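Local coordinates for protein alpha-rhamnosidase (Dictyoglomus thermophilum, PDB 6I60) that probably catalyses the hydrolytic release of terminal non-reducing alpha-L-rhamnose residues from alpha-L-rhamnosides, at residues W613-P616 / K622-S625; G626-T631 / K670-E675; S630-Y635 / T764-D769; W804-K809 / T813-H818. All coordinates share one frame; numbering follows the deposited sequence.

Interaction 1: residues W613-P616 / K622-S625; sequences WCQP and KDNS
Gln-615 spans the loop with its carboxamide and engages Lys-622 and Asp-623 through both of its polar atoms. The firmer bond is at the oxygen, where Lys-622 N donates to Gln-615 OE1 over 3.0 Å at an N-H...O angle of 161°, arriving from above the carbonyl plane. The amide nitrogen faces the Asp-623 carboxylate, but both bonds are weak: Gln-615 NE2 lies 3.3 Å from Asp-623 OD1 and 3.4 Å from Asp-623 OD2, with the amide and carboxylate planes 58° apart. Gln-615 NE2 has its stronger partner in Asp-612 OD2. The Gln-615 side chain is extended beyond CG (chi2 -177°), which carries the amide to these groups.

A second backbone carbonyl is reached by Lys-622, whose side chain, bent at its end, brings Lys-622 NZ to 3.0 Å from Pro-616 O, in the plane of that carbonyl; the same ammonium group forms a salt bridge with Asp-758. A further side-chain bond fixes the carboxylate. Ser-625 OG donates to Asp-623 OD1 over 3.0 Å from above the carboxylate plane, while Asp-623 OD2 is bonded to Ser-720 OG, so both oxygens are gripped. The arrangement is that of a long inter-helix loop of an (alpha/alpha)6 barrel, pinned by side-chain-to-backbone bonds as it leads from helix 586-599 into helix 626-648.

Interaction 2: residues G626-T631 / K670-E675; sequences GELTST and KKFLKE
Leu-628 lays its CD1 methyl over one face of the Phe-672 ring in a CH-pi contact, 3.8 Å from the ring centroid and 26° off the normal. The methyl sits toward the rim of the ring and comes closest to Phe-672 CG, 3.5 Å from Leu-628 CD1. Phe-672 holds CG opposite its carbonyl carbon (chi1 -61°), which turns the ring toward the start of helix 626-648, while Lys-671 CB lies over the centre of the other face. Farther out on the ring, Glu-627 CG approaches Phe-672 CZ to 3.5 Å, and Thr-631 OG1 stands at the ring edge. The contact thus joins the first turn of helix 626-648 to the last turn of helix 651-672, two helices consecutive in the chain that run antiparallel in the six-hairpin glycosidase domain, an (alpha/alpha)6 barrel. Phe-668, one turn earlier, adds an edge-to-face neighbour to Phe-672 and also touches Leu-628 and Thr-631. An alanine in place of Phe-672 is likely to open a gap between the two helix ends and leave the Leu-628 methyl without the ring face it rests on. The Thr-631 hydroxyl is turned back to its own helix, where Thr-631 OG1 donates to Glu-627 O over 2.7 Å, nearly in line with the carbonyl bond; Thr-631 N bonds the same oxygen.

Interaction 3: residues S630-Y635 / T764-D769; sequences STFYFY and TRYIFD
Phe-632 and Tyr-766 come at each other from opposite directions and form the tight part of the contact, a T-shaped pair in which the edge of Phe-632 is presented to the face of Tyr-766. The ring centroids are 5.0 Å apart and the planes stand at 66°. Phe-632 CZ sits over the Tyr-766 ring toward its rim, and Phe-632 CE1 reaches Tyr-766 CE2 at 3.6 Å. The other face of Tyr-766 is backed by Arg-765 CD, so the phenol is clasped between an aromatic edge and an aliphatic stem. Phe-632 leaves its helix toward segment 764-769, and its chi1 of 166°, with CG opposite the backbone N, brings the ring edge to Tyr-766.

Tyr-633 makes a narrower touch. Its ring meets Tyr-766 chiefly through the hydroxyl ends, Tyr-633 OH and Tyr-766 OH being hydrogen-bonded at 2.7 Å, with Tyr-633 OH near the plane of the Tyr-766 ring. Each buried phenol oxygen thereby finds a polar mate in the other. Beyond these three rings the contact is loose: the nearest CA atoms, of Phe-632 and Tyr-766, are 11.8 Å apart, and the backbones do not touch. The looser side is filled by other parts of the protein rather than by solvent. Leu-726 of helix 722-729 packs on Phe-632, Gln-511 of helix 507-512 touches both tyrosines, and helices 626-648 and 761-773 are thus joined through large side chains within the all-helical barrel.

Interaction 4: residues W804-K809 / T813-H818; sequences WERWEK and TGMNSH
The segments 804-809 and 813-818 run antiparallel without regular strand structure, joined by a backbone hydrogen bond from Glu-805 N to Ser-817 O (2.9 Å). The Glu-805 side chain doubles this link. Extended, with CG anti to the backbone N (chi1 175°), it brings Glu-805 OE1 to 3.2 Å from Ser-817 N, which uses the anti lone pair of the oxygen. Glu-805 OE1 also forms a salt bridge with Arg-500. Replacing this glutamate by alanine is likely to leave the Ser-817 amide and Arg-500 without their carboxylate partner, with the backbone bond alone joining the two residues.

Met-815, at the centre of an inverse gamma turn, crosses Glu-805 at about a right angle, its CG, SD and CE lying beside Glu-805 OE2. Arg-806 reaches the same turn: Arg-806 NH1 points almost straight at Met-815 O in a weak bond of 3.4 Å, the oxygen lying at the guanidinium edge. Trp-804 and His-818 lie alongside each other. His-818 CE1 lies over one face of the indole, toward its rim, the two rings meeting obliquely with planes 50° apart and the five-membered-ring centroids separated by 3.9 Å. His-818 NE2 is bonded to Leu-810 O, and His-818 N to Glu-395 of the concanavalin-like region. A triethylene glycol, probably from the crystallisation liquor, comes to about 3 Å from the Glu-805 side chain, consistent with a pocket lined by this hairpin-like loop between helices of an (alpha/alpha)6 glycosidase barrel.

All four contacts fall within the six-hairpin glycosidase domain. From the N terminus, interaction 1 closes a short loop just before helix 626-648, and the chain passes directly from it into the first turn of that helix. Interactions 2 and 3 both start there, sharing Ser-630 and Thr-631: the shorter span, to 670-675, lies within the much longer one to 764-769, so one helix is tied both to its successor and to helix 761-773. Interaction 4 closes another tight loop later on, before helix 826-835. Although distant in sequence, this loop returns to interaction 1, with Cys-614 and Pro-616 packing against Trp-807, Glu-808 and Met-815.

Interaction 1: residues W613-P616 / K622-S625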
loop_
_atom_site.group_PDB
_atom_site.type_symbol
_atom_site.label_atom_id
_atom_site.label_comp_id
_atom_site.label_asym_id
_atom_site.label_seq_id
_atom_site.Cartn_x
_atom_site.Cartn_y
_atom_site.Cartn_z
ATOM N N TRP A 613 -5.389 1.281 20.914
ATOM C CA TRP A 613 -6.711 1.639 20.416
ATOM C C TRP A 613 -7.595 0.406 20.268
ATOM O O TRP A 613 -7.189 -0.598 19.672
ATOM C CB TRP A 613 -6.575 2.353 19.072
ATOM C CG TRP A 613 -7.747 3.199 18.676
ATOM C CD1 TRP A 613 -8.501 3.073 17.546
ATOM C CD2 TRP A 613 -8.280 4.320 19.391
ATOM N NE1 TRP A 613 -9.478 4.039 17.517
ATOM C CE2 TRP A 613 -9.363 4.818 18.638
ATOM C CE3 TRP A 613 -7.952 4.946 20.595
ATOM C CZ2 TRP A 613 -10.115 5.915 19.050
ATOM C CZ3 TRP A 613 -8.698 6.035 21.001
ATOM C CH2 TRP A 613 -9.766 6.509 20.231
ATOM N N CYS A 614 -8.806 0.488 20.822
ATOM C CA CYS A 614 -9.861 -0.506 20.622
ATOM C C CYS A 614 -9.470 -1.874 21.185
ATOM O O CYS A 614 -9.375 -2.873 20.468
ATOM C CB CYS A 614 -10.241 -0.605 19.143
ATOM S SG CYS A 614 -11.052 0.874 18.520
ATOM N N GLN A 615 -9.249 -1.902 22.496
ATOM C CA GLN A 615 -9.185 -3.164 23.207
ATOM C C GLN A 615 -10.596 -3.740 23.319
ATOM O O GLN A 615 -11.581 -3.015 23.160
ATOM C CB GLN A 615 -8.570 -2.964 24.592
ATOM C CG GLN A 615 -7.265 -2.183 24.589
ATOM C CD GLN A 615 -6.652 -2.062 25.973
ATOM O OE1 GLN A 615 -7.363 -1.959 26.974
ATOM N NE2 GLN A 615 -5.325 -2.074 26.036
ATOM N N PRO A 616 -10.721 -5.045 23.563
ATOM C CA PRO A 616 -12.061 -5.651 23.650
ATOM C C PRO A 616 -12.929 -4.957 24.690
ATOM O O PRO A 616 -12.575 -4.872 25.869
ATOM C CB PRO A 616 -11.764 -7.105 24.034
ATOM C CG PRO A 616 -10.410 -7.357 23.490
ATOM C CD PRO A 616 -9.657 -6.063 23.622
ATOM N N LYS A 622 -8.317 0.361 28.655
ATOM C CA LYS A 622 -8.856 0.162 29.997
ATOM C C LYS A 622 -7.772 0.001 31.051
ATOM O O LYS A 622 -8.060 0.155 32.242
ATOM C CB LYS A 622 -9.759 -1.072 30.040
ATOM C CG LYS A 622 -10.453 -1.391 28.735
ATOM C CD LYS A 622 -11.364 -2.599 28.872
ATOM C CE LYS A 622 -10.575 -3.864 29.164
ATOM N NZ LYS A 622 -10.397 -4.704 27.943
ATOM N N ASP A 623 -6.545 -0.314 30.647
ATOM C CA ASP A 623 -5.458 -0.585 31.575
ATOM C C ASP A 623 -4.612 0.644 31.884
ATOM O O ASP A 623 -3.601 0.519 32.582
ATOM C CB ASP A 623 -4.566 -1.698 31.021
ATOM C CG ASP A 623 -4.322 -1.558 29.530
ATOM O OD1 ASP A 623 -4.818 -0.579 28.934
ATOM O OD2 ASP A 623 -3.636 -2.427 28.954
ATOM N N ASN A 624 -5.003 1.819 31.387
ATOM C CA ASN A 624 -4.225 3.048 31.547
ATOM C C ASN A 624 -2.788 2.842 31.074
ATOM O O ASN A 624 -1.820 3.192 31.755
ATOM C CB ASN A 624 -4.265 3.541 32.994
ATOM C CG ASN A 624 -5.551 4.270 33.321
ATOM O OD1 ASN A 624 -6.509 4.234 32.548
ATOM N ND2 ASN A 624 -5.579 4.937 34.469
ATOM N N SER A 625 -2.657 2.257 29.885
ATOM C CA SER A 625 -1.369 1.889 29.317
ATOM C C SER A 625 -0.867 2.890 28.286
ATOM O O SER A 625 0.172 2.650 27.665
ATOM C CB SER A 625 -1.454 0.497 28.685
ATOM O OG SER A 625 -2.390 0.473 27.618
#

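Interaction 2: residues G626-T631 / K670-E675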
loop_
_atom_site.group_PDB
_atom_site.type_symbol
_atom_site.label_atom_id
_atom_site.label_comp_id
_atom_site.label_asym_id
_atom_site.label_seq_id
_atom_site.Cartn_x
_atom_site.Cartn_y
_atom_site.Cartn_z
ATOM N N GLY A 626 -1.575 4.004 28.093
ATOM C CA GLY A 626 -1.181 4.951 27.062
ATOM C C GLY A 626 0.226 5.487 27.252
ATOM O O GLY A 626 0.985 5.618 26.289
ATOM N N GLU A 627 0.595 5.802 28.497
ATOM C CA GLU A 627 1.938 6.309 28.759
ATOM C C GLU A 627 2.992 5.218 28.606
ATOM O O GLU A 627 4.154 5.517 28.308
ATOM C CB GLU A 627 2.004 6.936 30.154
ATOM C CG GLU A 627 2.033 5.937 31.304
ATOM C CD GLU A 627 0.704 5.226 31.498
ATOM O OE1 GLU A 627 -0.350 5.876 31.330
ATOM O OE2 GLU A 627 0.716 4.015 31.814
ATOM N N LEU A 628 2.612 3.953 28.803
ATOM C CA LEU A 628 3.532 2.846 28.567
ATOM C C LEU A 628 3.692 2.591 27.074
ATOM O O LEU A 628 4.809 2.404 26.581
ATOM C CB LEU A 628 3.031 1.587 29.277
ATOM C CG LEU A 628 3.987 0.399 29.420
ATOM C CD1 LEU A 628 3.892 -0.196 30.812
ATOM C CD2 LEU A 628 3.708 -0.662 28.367
ATOM N N THR A 629 2.576 2.579 26.342
ATOM C CA THR A 629 2.633 2.462 24.887
ATOM C C THR A 629 3.415 3.613 24.264
ATOM O O THR A 629 4.157 3.404 23.299
ATOM C CB THR A 629 1.217 2.414 24.305
ATOM O OG1 THR A 629 0.384 1.581 25.135
ATOM C CG2 THR A 629 1.225 1.850 22.901
ATOM N N SER A 630 3.293 4.825 24.820
ATOM C CA SER A 630 3.990 5.973 24.247
ATOM C C SER A 630 5.490 5.872 24.480
ATOM O O SER A 630 6.290 6.128 23.572
ATOM C CB SER A 630 3.441 7.266 24.840
ATOM O OG SER A 630 2.367 7.759 24.067
ATOM N N THR A 631 5.891 5.514 25.700
ATOM C CA THR A 631 7.306 5.309 25.984
ATOM C C THR A 631 7.844 4.089 25.253
ATOM O O THR A 631 9.029 4.050 24.902
ATOM C CB THR A 631 7.521 5.179 27.492
ATOM O OG1 THR A 631 6.763 6.191 28.169
ATOM C CG2 THR A 631 8.985 5.343 27.841
ATOM N N LYS A 670 11.851 1.786 35.761
ATOM C CA LYS A 670 11.698 2.416 37.066
ATOM C C LYS A 670 10.257 2.841 37.323
ATOM O O LYS A 670 9.820 2.873 38.480
ATOM C CB LYS A 670 12.635 3.619 37.180
ATOM C CG LYS A 670 14.051 3.267 37.603
ATOM C CD LYS A 670 14.807 4.504 38.066
ATOM C CE LYS A 670 15.989 4.806 37.157
ATOM N NZ LYS A 670 16.700 6.052 37.562
ATOM N N LYS A 671 9.503 3.157 36.269
ATOM C CA LYS A 671 8.141 3.650 36.420
ATOM C C LYS A 671 7.077 2.575 36.241
ATOM O O LYS A 671 5.956 2.753 36.729
ATOM C CB LYS A 671 7.873 4.784 35.421
ATOM C CG LYS A 671 6.692 5.680 35.784
ATOM C CD LYS A 671 6.797 7.047 35.117
ATOM C CE LYS A 671 6.817 8.175 36.144
ATOM N NZ LYS A 671 7.000 9.517 35.514
ATOM N N PHE A 672 7.391 1.469 35.568
ATOM C CA PHE A 672 6.376 0.490 35.200
ATOM C C PHE A 672 6.628 -0.913 35.733
ATOM O O PHE A 672 5.662 -1.647 35.953
ATOM C CB PHE A 672 6.235 0.422 33.672
ATOM C CG PHE A 672 5.801 1.719 33.047
ATOM C CD1 PHE A 672 4.785 2.471 33.614
ATOM C CD2 PHE A 672 6.412 2.188 31.897
ATOM C CE1 PHE A 672 4.385 3.665 33.042
ATOM C CE2 PHE A 672 6.015 3.380 31.320
ATOM C CZ PHE A 672 5.003 4.119 31.893
ATOM N N LEU A 673 7.879 -1.310 35.943
ATOM C CA LEU A 673 8.157 -2.648 36.456
ATOM C C LEU A 673 7.763 -2.730 37.927
ATOM O O LEU A 673 8.282 -1.979 38.759
ATOM C CB LEU A 673 9.633 -2.991 36.272
ATOM C CG LEU A 673 10.032 -4.427 36.615
ATOM C CD1 LEU A 673 9.404 -5.409 35.638
ATOM C CD2 LEU A 673 11.543 -4.569 36.627
ATOM N N LYS A 674 6.841 -3.648 38.249
ATOM C CA LYS A 674 6.292 -3.795 39.600
ATOM C C LYS A 674 6.491 -5.240 40.055
ATOM O O LYS A 674 5.577 -6.063 39.954
ATOM C CB LYS A 674 4.816 -3.389 39.641
ATOM C CG LYS A 674 4.547 -1.948 39.244
ATOM C CD LYS A 674 5.283 -0.977 40.147
ATOM C CE LYS A 674 5.319 0.417 39.541
ATOM N NZ LYS A 674 6.550 1.161 39.932
ATOM N N GLU A 675 7.693 -5.541 40.548
ATOM C CA GLU A 675 7.991 -6.807 41.213
ATOM C C GLU A 675 7.798 -8.020 40.310
ATOM O O GLU A 675 8.758 -8.742 40.025
ATOM C CB GLU A 675 7.134 -6.959 42.473
ATOM C CG GLU A 675 7.368 -8.262 43.222
ATOM C CD GLU A 675 6.948 -8.185 44.676
ATOM O OE1 GLU A 675 6.782 -9.252 45.306
ATOM O OE2 GLU A 675 6.782 -7.059 45.190
#

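Interaction 3: residues S630-Y635 / T764-D769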
loop_
_atom_site.group_PDB
_atom_site.type_symbol
_atom_site.label_atom_id
_atom_site.label_comp_id
_atom_site.label_asym_id
_atom_site.label_seq_id
_atom_site.Cartn_x
_atom_site.Cartn_y
_atom_site.Cartn_z
ATOM N N SER A 630 3.293 4.825 24.820
ATOM C CA SER A 630 3.990 5.973 24.247
ATOM C C SER A 630 5.490 5.872 24.480
ATOM O O SER A 630 6.290 6.128 23.572
ATOM C CB SER A 630 3.441 7.266 24.840
ATOM O OG SER A 630 2.367 7.759 24.067
ATOM N N THR A 631 5.891 5.514 25.700
ATOM C CA THR A 631 7.306 5.309 25.984
ATOM C C THR A 631 7.844 4.089 25.253
ATOM O O THR A 631 9.029 4.050 24.902
ATOM C CB THR A 631 7.521 5.179 27.492
ATOM O OG1 THR A 631 6.763 6.191 28.169
ATOM C CG2 THR A 631 8.985 5.343 27.841
ATOM N N PHE A 632 6.990 3.090 25.011
ATOM C CA PHE A 632 7.392 1.938 24.210
ATOM C C PHE A 632 7.844 2.370 22.822
ATOM O O PHE A 632 8.848 1.868 22.302
ATOM C CB PHE A 632 6.231 0.943 24.124
ATOM C CG PHE A 632 6.403 -0.119 23.069
ATOM C CD1 PHE A 632 5.862 0.048 21.802
ATOM C CD2 PHE A 632 7.078 -1.295 23.352
ATOM C CE1 PHE A 632 6.011 -0.931 20.835
ATOM C CE2 PHE A 632 7.224 -2.278 22.388
ATOM C CZ PHE A 632 6.691 -2.095 21.129
ATOM N N TYR A 633 7.120 3.308 22.209
ATOM C CA TYR A 633 7.476 3.777 20.877
ATOM C C TYR A 633 8.554 4.850 20.905
ATOM O O TYR A 633 9.212 5.073 19.883
ATOM C CB TYR A 633 6.229 4.288 20.152
ATOM C CG TYR A 633 5.457 3.184 19.462
ATOM C CD1 TYR A 633 5.933 2.608 18.291
ATOM C CD2 TYR A 633 4.265 2.704 19.990
ATOM C CE1 TYR A 633 5.240 1.593 17.657
ATOM C CE2 TYR A 633 3.561 1.688 19.363
ATOM C CZ TYR A 633 4.055 1.137 18.196
ATOM O OH TYR A 633 3.367 0.125 17.563
ATOM N N PHE A 634 8.753 5.516 22.045
ATOM C CA PHE A 634 9.895 6.415 22.177
ATOM C C PHE A 634 11.198 5.628 22.172
ATOM O O PHE A 634 12.155 5.994 21.479
ATOM C CB PHE A 634 9.768 7.244 23.456
ATOM C CG PHE A 634 10.846 8.276 23.619
ATOM C CD1 PHE A 634 11.352 8.950 22.519
ATOM C CD2 PHE A 634 11.355 8.573 24.872
ATOM C CE1 PHE A 634 12.344 9.901 22.666
ATOM C CE2 PHE A 634 12.347 9.524 25.028
ATOM C CZ PHE A 634 12.842 10.188 23.923
ATOM N N TYR A 635 11.251 4.538 22.939
ATOM C CA TYR A 635 12.406 3.648 22.882
ATOM C C TYR A 635 12.522 3.000 21.508
ATOM O O TYR A 635 13.630 2.824 20.987
ATOM C CB TYR A 635 12.297 2.589 23.980
ATOM C CG TYR A 635 13.379 1.532 23.951
ATOM C CD1 TYR A 635 14.575 1.718 24.628
ATOM C CD2 TYR A 635 13.198 0.343 23.259
ATOM C CE1 TYR A 635 15.564 0.753 24.608
ATOM C CE2 TYR A 635 14.183 -0.626 23.231
ATOM C CZ TYR A 635 15.362 -0.416 23.912
ATOM O OH TYR A 635 16.349 -1.373 23.893
ATOM N N THR A 764 -1.775 -6.132 19.687
ATOM C CA THR A 764 -2.073 -7.305 18.870
ATOM C C THR A 764 -0.983 -7.549 17.837
ATOM O O THR A 764 -0.726 -8.699 17.464
ATOM C CB THR A 764 -3.427 -7.148 18.177
ATOM O OG1 THR A 764 -4.403 -6.699 19.123
ATOM C CG2 THR A 764 -3.883 -8.473 17.584
ATOM N N ARG A 765 -0.329 -6.482 17.372
ATOM C CA ARG A 765 0.756 -6.617 16.409
ATOM C C ARG A 765 1.988 -7.288 17.009
ATOM O O ARG A 765 2.797 -7.852 16.263
ATOM C CB ARG A 765 1.121 -5.237 15.852
ATOM C CG ARG A 765 2.069 -5.258 14.663
ATOM C CD ARG A 765 3.381 -4.571 15.001
ATOM N NE ARG A 765 4.406 -4.796 13.986
ATOM C CZ ARG A 765 5.237 -5.833 13.979
ATOM N NH1 ARG A 765 5.161 -6.752 14.932
ATOM N NH2 ARG A 765 6.141 -5.953 13.017
ATOM N N TYR A 766 2.145 -7.257 18.335
ATOM C CA TYR A 766 3.331 -7.802 18.981
ATOM C C TYR A 766 3.075 -9.056 19.805
ATOM O O TYR A 766 4.034 -9.772 20.110
ATOM C CB TYR A 766 3.973 -6.750 19.900
ATOM C CG TYR A 766 4.304 -5.436 19.226
ATOM C CD1 TYR A 766 5.344 -5.345 18.309
ATOM C CD2 TYR A 766 3.584 -4.284 19.516
ATOM C CE1 TYR A 766 5.653 -4.144 17.695
ATOM C CE2 TYR A 766 3.886 -3.079 18.907
ATOM C CZ TYR A 766 4.920 -3.014 17.998
ATOM O OH TYR A 766 5.224 -1.817 17.390
ATOM N N ILE A 767 1.823 -9.342 20.168
ATOM C CA ILE A 767 1.560 -10.408 21.131
ATOM C C ILE A 767 1.891 -11.776 20.541
ATOM O O ILE A 767 2.431 -12.646 21.233
ATOM C CB ILE A 767 0.104 -10.339 21.626
ATOM C CG1 ILE A 767 -0.173 -11.463 22.627
ATOM C CG2 ILE A 767 -0.869 -10.401 20.459
ATOM C CD1 ILE A 767 -1.147 -11.081 23.718
ATOM N N PHE A 768 1.589 -11.990 19.257
ATOM C CA PHE A 768 1.837 -13.300 18.663
ATOM C C PHE A 768 3.328 -13.580 18.541
ATOM O O PHE A 768 3.772 -14.715 18.755
ATOM C CB PHE A 768 1.158 -13.396 17.298
ATOM C CG PHE A 768 -0.337 -13.348 17.364
ATOM C CD1 PHE A 768 -1.063 -14.476 17.699
ATOM C CD2 PHE A 768 -1.016 -12.172 17.101
ATOM C CE1 PHE A 768 -2.441 -14.434 17.767
ATOM C CE2 PHE A 768 -2.393 -12.123 17.166
ATOM C CZ PHE A 768 -3.107 -13.256 17.499
ATOM N N ASP A 769 4.118 -12.558 18.201
ATOM C CA ASP A 769 5.561 -12.743 18.097
ATOM C C ASP A 769 6.210 -12.918 19.466
ATOM O O ASP A 769 7.223 -13.615 19.583
ATOM C CB ASP A 769 6.189 -11.561 17.358
ATOM C CG ASP A 769 5.875 -11.570 15.873
ATOM O OD1 ASP A 769 5.975 -12.647 15.247
ATOM O OD2 ASP A 769 5.533 -10.499 15.328
#

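Interaction 4: residues W804-K809 / T813-H818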
loop_
_atom_site.group_PDB
_atom_site.type_symbol
_atom_site.label_atom_id
_atom_site.label_comp_id
_atom_site.label_asym_id
_atom_site.label_seq_id
_atom_site.Cartn_x
_atom_site.Cartn_y
_atom_site.Cartn_z
ATOM N N TRP A 804 -12.944 -6.110 10.915
ATOM C CA TRP A 804 -13.732 -5.088 11.583
ATOM C C TRP A 804 -12.835 -4.061 12.264
ATOM O O TRP A 804 -11.658 -4.307 12.539
ATOM C CB TRP A 804 -14.658 -5.710 12.627
ATOM C CG TRP A 804 -15.753 -6.539 12.055
ATOM C CD1 TRP A 804 -16.155 -6.584 10.755
ATOM C CD2 TRP A 804 -16.593 -7.451 12.770
ATOM N NE1 TRP A 804 -17.196 -7.469 10.613
ATOM C CE2 TRP A 804 -17.485 -8.015 11.836
ATOM C CE3 TRP A 804 -16.679 -7.847 14.109
ATOM C CZ2 TRP A 804 -18.448 -8.954 12.197
ATOM C CZ3 TRP A 804 -17.637 -8.778 14.465
ATOM C CH2 TRP A 804 -18.510 -9.320 13.513
ATOM N N GLU A 805 -13.422 -2.898 12.544
ATOM C CA GLU A 805 -12.741 -1.890 13.346
ATOM C C GLU A 805 -12.718 -2.267 14.821
ATOM O O GLU A 805 -11.735 -1.985 15.515
ATOM C CB GLU A 805 -13.418 -0.531 13.153
ATOM C CG GLU A 805 -12.870 0.585 14.025
ATOM C CD GLU A 805 -13.443 1.941 13.660
ATOM O OE1 GLU A 805 -14.456 1.980 12.931
ATOM O OE2 GLU A 805 -12.879 2.966 14.098
ATOM N N ARG A 806 -13.772 -2.918 15.309
ATOM C CA ARG A 806 -13.890 -3.300 16.707
ATOM C C ARG A 806 -14.115 -4.802 16.826
ATOM O O ARG A 806 -14.633 -5.443 15.905
ATOM C CB ARG A 806 -15.038 -2.551 17.388
ATOM C CG ARG A 806 -15.291 -1.170 16.812
ATOM C CD ARG A 806 -14.478 -0.121 17.544
ATOM N NE ARG A 806 -14.513 -0.337 18.986
ATOM C CZ ARG A 806 -15.469 0.122 19.786
ATOM N NH1 ARG A 806 -16.472 0.834 19.288
ATOM N NH2 ARG A 806 -15.421 -0.131 21.086
ATOM N N TRP A 807 -13.718 -5.357 17.975
ATOM C CA TRP A 807 -13.928 -6.780 18.219
ATOM C C TRP A 807 -15.413 -7.109 18.312
ATOM O O TRP A 807 -15.853 -8.162 17.835
ATOM C CB TRP A 807 -13.206 -7.206 19.496
ATOM C CG TRP A 807 -11.711 -7.057 19.447
ATOM C CD1 TRP A 807 -10.959 -6.122 20.098
ATOM C CD2 TRP A 807 -10.788 -7.878 18.720
ATOM N NE1 TRP A 807 -9.627 -6.306 19.817
ATOM C CE2 TRP A 807 -9.494 -7.376 18.974
ATOM C CE3 TRP A 807 -10.929 -8.984 17.877
ATOM C CZ2 TRP A 807 -8.350 -7.944 18.415
ATOM C CZ3 TRP A 807 -9.790 -9.547 17.322
ATOM C CH2 TRP A 807 -8.518 -9.025 17.594
ATOM N N GLU A 808 -16.197 -6.224 18.918
ATOM C CA GLU A 808 -17.622 -6.461 19.096
ATOM C C GLU A 808 -18.371 -6.242 17.791
ATOM O O GLU A 808 -18.020 -5.368 16.994
ATOM C CB GLU A 808 -18.184 -5.537 20.177
ATOM C CG GLU A 808 -17.475 -5.645 21.517
ATOM C CD GLU A 808 -16.266 -4.732 21.619
ATOM O OE1 GLU A 808 -16.277 -3.648 20.998
ATOM O OE2 GLU A 808 -15.303 -5.101 22.320
ATOM N N LYS A 809 -19.410 -7.047 17.573
ATOM C CA LYS A 809 -20.276 -6.869 16.414
ATOM C C LYS A 809 -21.132 -5.626 16.619
ATOM O O LYS A 809 -22.022 -5.610 17.475
ATOM C CB LYS A 809 -21.142 -8.107 16.203
ATOM C CG LYS A 809 -22.253 -7.918 15.186
ATOM C CD LYS A 809 -22.300 -9.071 14.199
ATOM C CE LYS A 809 -23.661 -9.162 13.528
ATOM N NZ LYS A 809 -23.721 -10.302 12.572
ATOM N N THR A 813 -24.232 3.693 13.775
ATOM C CA THR A 813 -23.321 4.794 13.513
ATOM C C THR A 813 -22.269 4.880 14.619
ATOM O O THR A 813 -22.381 4.258 15.678
ATOM C CB THR A 813 -24.082 6.115 13.385
ATOM O OG1 THR A 813 -23.158 7.208 13.468
ATOM C CG2 THR A 813 -25.127 6.247 14.481
ATOM N N GLY A 814 -21.232 5.663 14.360
ATOM C CA GLY A 814 -20.071 5.659 15.223
ATOM C C GLY A 814 -19.042 4.649 14.760
ATOM O O GLY A 814 -19.214 3.933 13.769
ATOM N N MET A 815 -17.940 4.590 15.506
ATOM C CA MET A 815 -16.807 3.752 15.129
ATOM C C MET A 815 -17.189 2.278 15.063
ATOM O O MET A 815 -16.796 1.490 15.927
ATOM C CB MET A 815 -15.654 3.953 16.110
ATOM C CG MET A 815 -14.631 4.970 15.648
ATOM S SD MET A 815 -13.301 5.194 16.838
ATOM C CE MET A 815 -13.240 3.577 17.604
ATOM N N ASN A 816 -17.946 1.897 14.030
ATOM C CA ASN A 816 -18.443 0.536 13.863
ATOM C C ASN A 816 -18.154 0.007 12.463
ATOM O O ASN A 816 -18.893 -0.841 11.955
ATOM C CB ASN A 816 -19.948 0.460 14.139
ATOM C CG ASN A 816 -20.320 0.922 15.535
ATOM O OD1 ASN A 816 -19.513 0.863 16.462
ATOM N ND2 ASN A 816 -21.562 1.368 15.694
ATOM N N SER A 817 -17.096 0.498 11.822
ATOM C CA SER A 817 -16.841 0.138 10.433
ATOM C C SER A 817 -16.437 -1.327 10.310
ATOM O O SER A 817 -15.838 -1.912 11.217
ATOM C CB SER A 817 -15.752 1.025 9.837
ATOM O OG SER A 817 -15.180 0.417 8.689
ATOM N N HIS A 818 -16.767 -1.916 9.159
ATOM C CA HIS A 818 -16.565 -3.339 8.912
ATOM C C HIS A 818 -15.509 -3.608 7.845
ATOM O O HIS A 818 -15.520 -4.678 7.227
ATOM C CB HIS A 818 -17.889 -3.995 8.518
ATOM C CG HIS A 818 -18.760 -4.347 9.683
ATOM N ND1 HIS A 818 -19.306 -5.601 9.852
ATOM C CD2 HIS A 818 -19.178 -3.609 10.739
ATOM C CE1 HIS A 818 -20.023 -5.621 10.962
ATOM N NE2 HIS A 818 -19.962 -4.424 11.518
#